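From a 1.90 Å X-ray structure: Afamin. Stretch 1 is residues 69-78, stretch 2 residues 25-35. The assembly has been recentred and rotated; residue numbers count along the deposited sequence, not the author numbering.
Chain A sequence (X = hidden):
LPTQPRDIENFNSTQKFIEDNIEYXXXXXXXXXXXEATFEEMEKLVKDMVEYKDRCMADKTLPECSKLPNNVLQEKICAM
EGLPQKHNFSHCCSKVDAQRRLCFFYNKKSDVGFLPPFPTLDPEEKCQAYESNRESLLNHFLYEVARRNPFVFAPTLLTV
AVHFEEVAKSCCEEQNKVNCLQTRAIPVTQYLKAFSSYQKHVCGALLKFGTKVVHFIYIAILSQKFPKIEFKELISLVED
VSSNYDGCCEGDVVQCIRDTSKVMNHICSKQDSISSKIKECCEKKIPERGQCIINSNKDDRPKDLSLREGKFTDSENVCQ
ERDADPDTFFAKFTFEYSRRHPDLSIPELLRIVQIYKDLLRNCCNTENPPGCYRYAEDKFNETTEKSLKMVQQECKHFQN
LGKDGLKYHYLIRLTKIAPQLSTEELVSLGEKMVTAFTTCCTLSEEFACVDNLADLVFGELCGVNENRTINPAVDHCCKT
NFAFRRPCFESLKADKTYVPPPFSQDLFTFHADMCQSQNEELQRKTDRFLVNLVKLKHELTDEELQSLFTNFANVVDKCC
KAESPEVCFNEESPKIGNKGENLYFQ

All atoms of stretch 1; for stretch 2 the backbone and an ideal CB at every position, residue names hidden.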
# COMPACT_ATOMS: atom_id res chain seq x y z
N PRO A 69 -8.21 -2.14 23.85
CA PRO A 69 -7.24 -3.26 23.80
C PRO A 69 -5.80 -2.78 23.74
O PRO A 69 -4.94 -3.30 24.40
CB PRO A 69 -7.62 -4.01 22.52
CG PRO A 69 -9.01 -3.56 22.19
CD PRO A 69 -9.10 -2.14 22.68
N ASN A 70 -5.58 -1.77 22.93
CA ASN A 70 -4.27 -1.17 22.78
C ASN A 70 -3.73 -0.60 24.09
O ASN A 70 -2.54 -0.73 24.36
CB ASN A 70 -4.30 -0.03 21.74
CG ASN A 70 -3.36 -0.27 20.63
OD1 ASN A 70 -2.75 -1.37 20.58
ND2 ASN A 70 -3.23 0.70 19.71
N ASN A 71 -4.60 0.03 24.87
CA ASN A 71 -4.18 0.55 26.18
C ASN A 71 -3.68 -0.57 27.09
O ASN A 71 -2.68 -0.37 27.79
CB ASN A 71 -5.26 1.43 26.85
CG ASN A 71 -5.36 2.84 26.22
OD1 ASN A 71 -4.39 3.33 25.61
ND2 ASN A 71 -6.53 3.49 26.38
N VAL A 72 -4.28 -1.75 26.99
CA VAL A 72 -3.80 -2.92 27.76
C VAL A 72 -2.45 -3.41 27.27
O VAL A 72 -1.53 -3.54 28.05
CB VAL A 72 -4.82 -4.10 27.74
CG1 VAL A 72 -4.26 -5.30 28.50
CG2 VAL A 72 -6.16 -3.66 28.39
N LEU A 73 -2.33 -3.65 25.96
CA LEU A 73 -1.08 -4.12 25.33
C LEU A 73 0.07 -3.18 25.58
O LEU A 73 1.17 -3.62 25.93
CB LEU A 73 -1.29 -4.22 23.83
CG LEU A 73 -0.07 -4.73 23.03
CD1 LEU A 73 -0.22 -6.24 22.84
CD2 LEU A 73 0.02 -3.96 21.72
N GLN A 74 -0.17 -1.88 25.40
CA GLN A 74 0.88 -0.88 25.54
C GLN A 74 1.30 -0.73 27.01
O GLN A 74 2.48 -0.52 27.30
CB GLN A 74 0.45 0.46 24.90
CG GLN A 74 0.42 0.33 23.37
CD GLN A 74 -0.16 1.50 22.61
OE1 GLN A 74 -0.48 2.56 23.19
NE2 GLN A 74 -0.19 1.36 21.25
N GLU A 75 0.35 -0.87 27.94
CA GLU A 75 0.70 -0.93 29.35
C GLU A 75 1.66 -2.08 29.64
O GLU A 75 2.69 -1.88 30.31
CB GLU A 75 -0.57 -1.05 30.21
CG GLU A 75 -0.28 -1.20 31.69
CD GLU A 75 0.17 0.10 32.35
OE1 GLU A 75 0.10 1.19 31.71
OE2 GLU A 75 0.57 0.01 33.55
N LYS A 76 1.35 -3.28 29.12
CA LYS A 76 2.20 -4.44 29.36
C LYS A 76 3.58 -4.33 28.73
O LYS A 76 4.55 -4.82 29.27
CB LYS A 76 1.54 -5.72 28.85
CG LYS A 76 0.22 -6.10 29.51
CD LYS A 76 0.29 -6.07 31.03
CE LYS A 76 -0.98 -6.60 31.71
NZ LYS A 76 -0.77 -6.65 33.19
N ILE A 77 3.65 -3.78 27.53
CA ILE A 77 4.95 -3.53 26.89
C ILE A 77 5.78 -2.53 27.72
O ILE A 77 6.97 -2.76 27.97
CB ILE A 77 4.75 -2.97 25.45
CG1 ILE A 77 4.27 -4.09 24.53
CG2 ILE A 77 6.02 -2.34 24.89
CD1 ILE A 77 3.77 -3.57 23.20
N CYS A 78 5.15 -1.45 28.14
CA CYS A 78 5.82 -0.37 28.91
C CYS A 78 6.28 -0.85 30.33
O CYS A 78 7.22 -0.32 30.88
CB CYS A 78 4.90 0.82 29.07
SG CYS A 78 4.80 1.84 27.57
N UNK A 25 -1.75 -12.82 17.64
CA UNK A 25 -2.19 -11.43 17.74
C UNK A 25 -1.19 -10.57 18.52
O UNK A 25 -0.88 -9.43 18.10
CB UNK A 25 -3.57 -11.36 18.41
N UNK A 26 -0.73 -11.08 19.64
CA UNK A 26 0.19 -10.34 20.48
C UNK A 26 1.56 -10.09 19.78
O UNK A 26 2.15 -9.00 19.89
CB UNK A 26 0.40 -11.10 21.79
N UNK A 27 2.06 -11.13 19.13
CA UNK A 27 3.31 -11.07 18.35
C UNK A 27 3.19 -10.02 17.26
O UNK A 27 4.09 -9.17 17.10
CB UNK A 27 3.64 -12.43 17.74
N UNK A 28 2.06 -10.05 16.52
CA UNK A 28 1.87 -9.09 15.44
C UNK A 28 1.92 -7.65 16.03
O UNK A 28 2.69 -6.83 15.56
CB UNK A 28 0.54 -9.35 14.72
N UNK A 29 1.14 -7.40 17.07
CA UNK A 29 1.09 -6.03 17.66
C UNK A 29 2.49 -5.55 18.15
O UNK A 29 2.91 -4.44 17.87
CB UNK A 29 0.10 -6.01 18.83
N UNK A 30 3.15 -6.41 18.92
CA UNK A 30 4.42 -6.09 19.53
C UNK A 30 5.48 -5.86 18.48
O UNK A 30 6.15 -4.83 18.51
CB UNK A 30 4.85 -7.20 20.49
N UNK A 31 5.52 -6.76 17.49
CA UNK A 31 6.51 -6.69 16.40
C UNK A 31 6.33 -5.47 15.54
O UNK A 31 7.33 -4.89 15.07
CB UNK A 31 6.43 -7.94 15.52
N UNK A 32 5.08 -5.06 15.31
CA UNK A 32 4.83 -3.84 14.50
C UNK A 32 5.17 -2.55 15.27
O UNK A 32 5.74 -1.64 14.69
CB UNK A 32 3.37 -3.80 14.06
N UNK A 33 4.76 -2.46 16.54
CA UNK A 33 5.06 -1.31 17.36
C UNK A 33 6.54 -1.15 17.71
O UNK A 33 7.04 -0.02 17.79
CB UNK A 33 4.24 -1.39 18.65
N UNK A 34 7.22 -2.26 17.96
CA UNK A 34 8.61 -2.25 18.48
C UNK A 34 9.38 -3.21 17.59
O UNK A 34 9.57 -4.42 17.89
CB UNK A 34 8.69 -2.66 19.95
N UNK A 35 9.73 -2.69 16.44
CA UNK A 35 10.27 -3.51 15.37
C UNK A 35 11.69 -4.01 15.66
O UNK A 35 12.16 -4.91 14.99
CB UNK A 35 10.26 -2.72 14.06

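The two helices cross at -68°, with axes 11.1 Å apart at closest approach, so only some positions of stretch 2 can meet stretch 1. What stretch 1 offers is largely apolar: Leu73 and Ile77 point toward the partner, while the amides of Asn70 and Gln74 reach in beside them.

Position 25 has nothing of stretch 1 within 5.5 Å of its ideal CB. The contact sets no preference beyond compatibility with a helix; the residue is Ile25, which makes no contact.

At position 26, CA-to-CB points sideways and the ideal CB lies 5.0 Å from Leu73 CD1. A small or branched side chain with a methyl to offer would suit, as would a longer aliphatic one turned aside. Thr26 is found, and its CG2 lies 4.4 Å from Leu73 CD1, a peripheral contact.

Position 27 points away, and position 28 is out of reach; neither is constrained by stretch 1. They are Ile27 and Ile28.

Position 29 is the tightest. Its CB points toward stretch 1, and the ideal CB is already 3.5 Å from Leu73 CD2, a close methyl-to-methyl contact, leaving almost no space along that line. Alanine is the natural candidate, with glycine or serine also conceivable. The residue is Ala29, whose CB packs against Leu73 CD2 at 3.5 Å.

Position 30 points sideways, its ideal CB 4.7 Å from Ile77 CD1. A large apolar side chain, such as leucine, methionine or an aromatic, could bend back over the isoleucine. Phe30 does so: with chi1 at -167° (t), its end comes nearer than its CA-to-CB direction suggests. CD1 lies 3.8 Å from Ile77 CD1, and Ile77 CG1 sits over one face of the ring.

Positions 31 and 32 are out of reach, leaving small, apolar or polar residues all admissible here. They are Ala31 and Gln32.

Position 33 points toward stretch 1, with its ideal CB 5.1 Å from Ile77 CD1. Gln74 NE2 lies about as far from this CB as Leu73 CD2 does (both 5.8 Å), and Asn70 ND2 lies farther out, at 7.8 Å. A long side chain with an apolar body and a polar tip fits: tyrosine best, though glutamine or methionine could use part of the space. Tyr33 takes it, with chi1 at -80° (m). Its CD2 lies 4.2 Å from Leu73 CD2, and its OH accepts a hydrogen bond from Asn70 ND2 (2.9 Å, N-H...O angle 162°). Gln74 NE2 lies over one face of the ring, 3.5 Å from Tyr33 CZ. A water bridges the two residues, donating to Tyr33 OH (2.9 Å) and accepting from Gln74 NE2 (3.0 Å).

Position 34 leaves helical geometry, with phi/psi of -131/79. These extended angles suit a beta-branched residue, and CA-to-CB points toward stretch 1, although the ideal CB has no neighbour there within 5.5 Å. A medium apolar side chain could reach Ile77. Val34 does, its CG2 4.4 Å from Ile77 CG2.

Position 35 is out of reach, so stretch 1 gives no guide to its identity; it is Gln35.

Stretch 2, residues 25-35: ITIIAFAQYVQ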
# COMPACT_ATOMS: atom_id res chain seq x y z
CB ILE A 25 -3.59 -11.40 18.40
CG1 ILE A 25 -4.64 -11.95 17.42
CG2 ILE A 25 -3.98 -10.02 18.89
CD1 ILE A 25 -5.98 -12.17 18.10
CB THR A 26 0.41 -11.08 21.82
OG1 THR A 26 -0.84 -11.16 22.52
CG2 THR A 26 1.36 -10.32 22.70
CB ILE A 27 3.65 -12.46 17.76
CG1 ILE A 27 4.15 -13.35 18.88
CG2 ILE A 27 4.71 -12.37 16.67
CD1 ILE A 27 4.33 -14.82 18.47
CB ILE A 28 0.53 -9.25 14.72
CG1 ILE A 28 0.50 -10.56 13.91
CG2 ILE A 28 0.28 -8.08 13.77
CD1 ILE A 28 -0.81 -10.87 13.22
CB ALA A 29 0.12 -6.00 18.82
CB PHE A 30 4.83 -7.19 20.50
CG PHE A 30 5.97 -6.83 21.44
CD1 PHE A 30 6.50 -5.57 21.55
CD2 PHE A 30 6.49 -7.81 22.25
CE1 PHE A 30 7.53 -5.28 22.45
CE2 PHE A 30 7.56 -7.58 23.12
CZ PHE A 30 8.06 -6.29 23.25
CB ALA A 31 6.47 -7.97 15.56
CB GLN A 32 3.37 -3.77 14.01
CG GLN A 32 3.01 -4.89 13.05
CD GLN A 32 1.64 -4.71 12.44
OE1 GLN A 32 0.67 -4.42 13.16
NE2 GLN A 32 1.55 -4.94 11.11
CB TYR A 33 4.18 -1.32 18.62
CG TYR A 33 2.76 -0.80 18.36
CD1 TYR A 33 2.54 0.46 17.80
CD2 TYR A 33 1.66 -1.52 18.74
CE1 TYR A 33 1.26 0.95 17.60
CE2 TYR A 33 0.36 -1.04 18.54
CZ TYR A 33 0.18 0.18 17.98
OH TYR A 33 -1.10 0.66 17.80
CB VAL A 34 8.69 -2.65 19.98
CG1 VAL A 34 10.10 -2.38 20.50
CG2 VAL A 34 7.70 -1.87 20.84
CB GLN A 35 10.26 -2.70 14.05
CG GLN A 35 8.86 -2.44 13.52
CD GLN A 35 8.86 -1.29 12.59
OE1 GLN A 35 8.75 -0.18 13.05
NE2 GLN A 35 9.06 -1.55 11.29
O HOH W 1 -1.46 3.18 19.29
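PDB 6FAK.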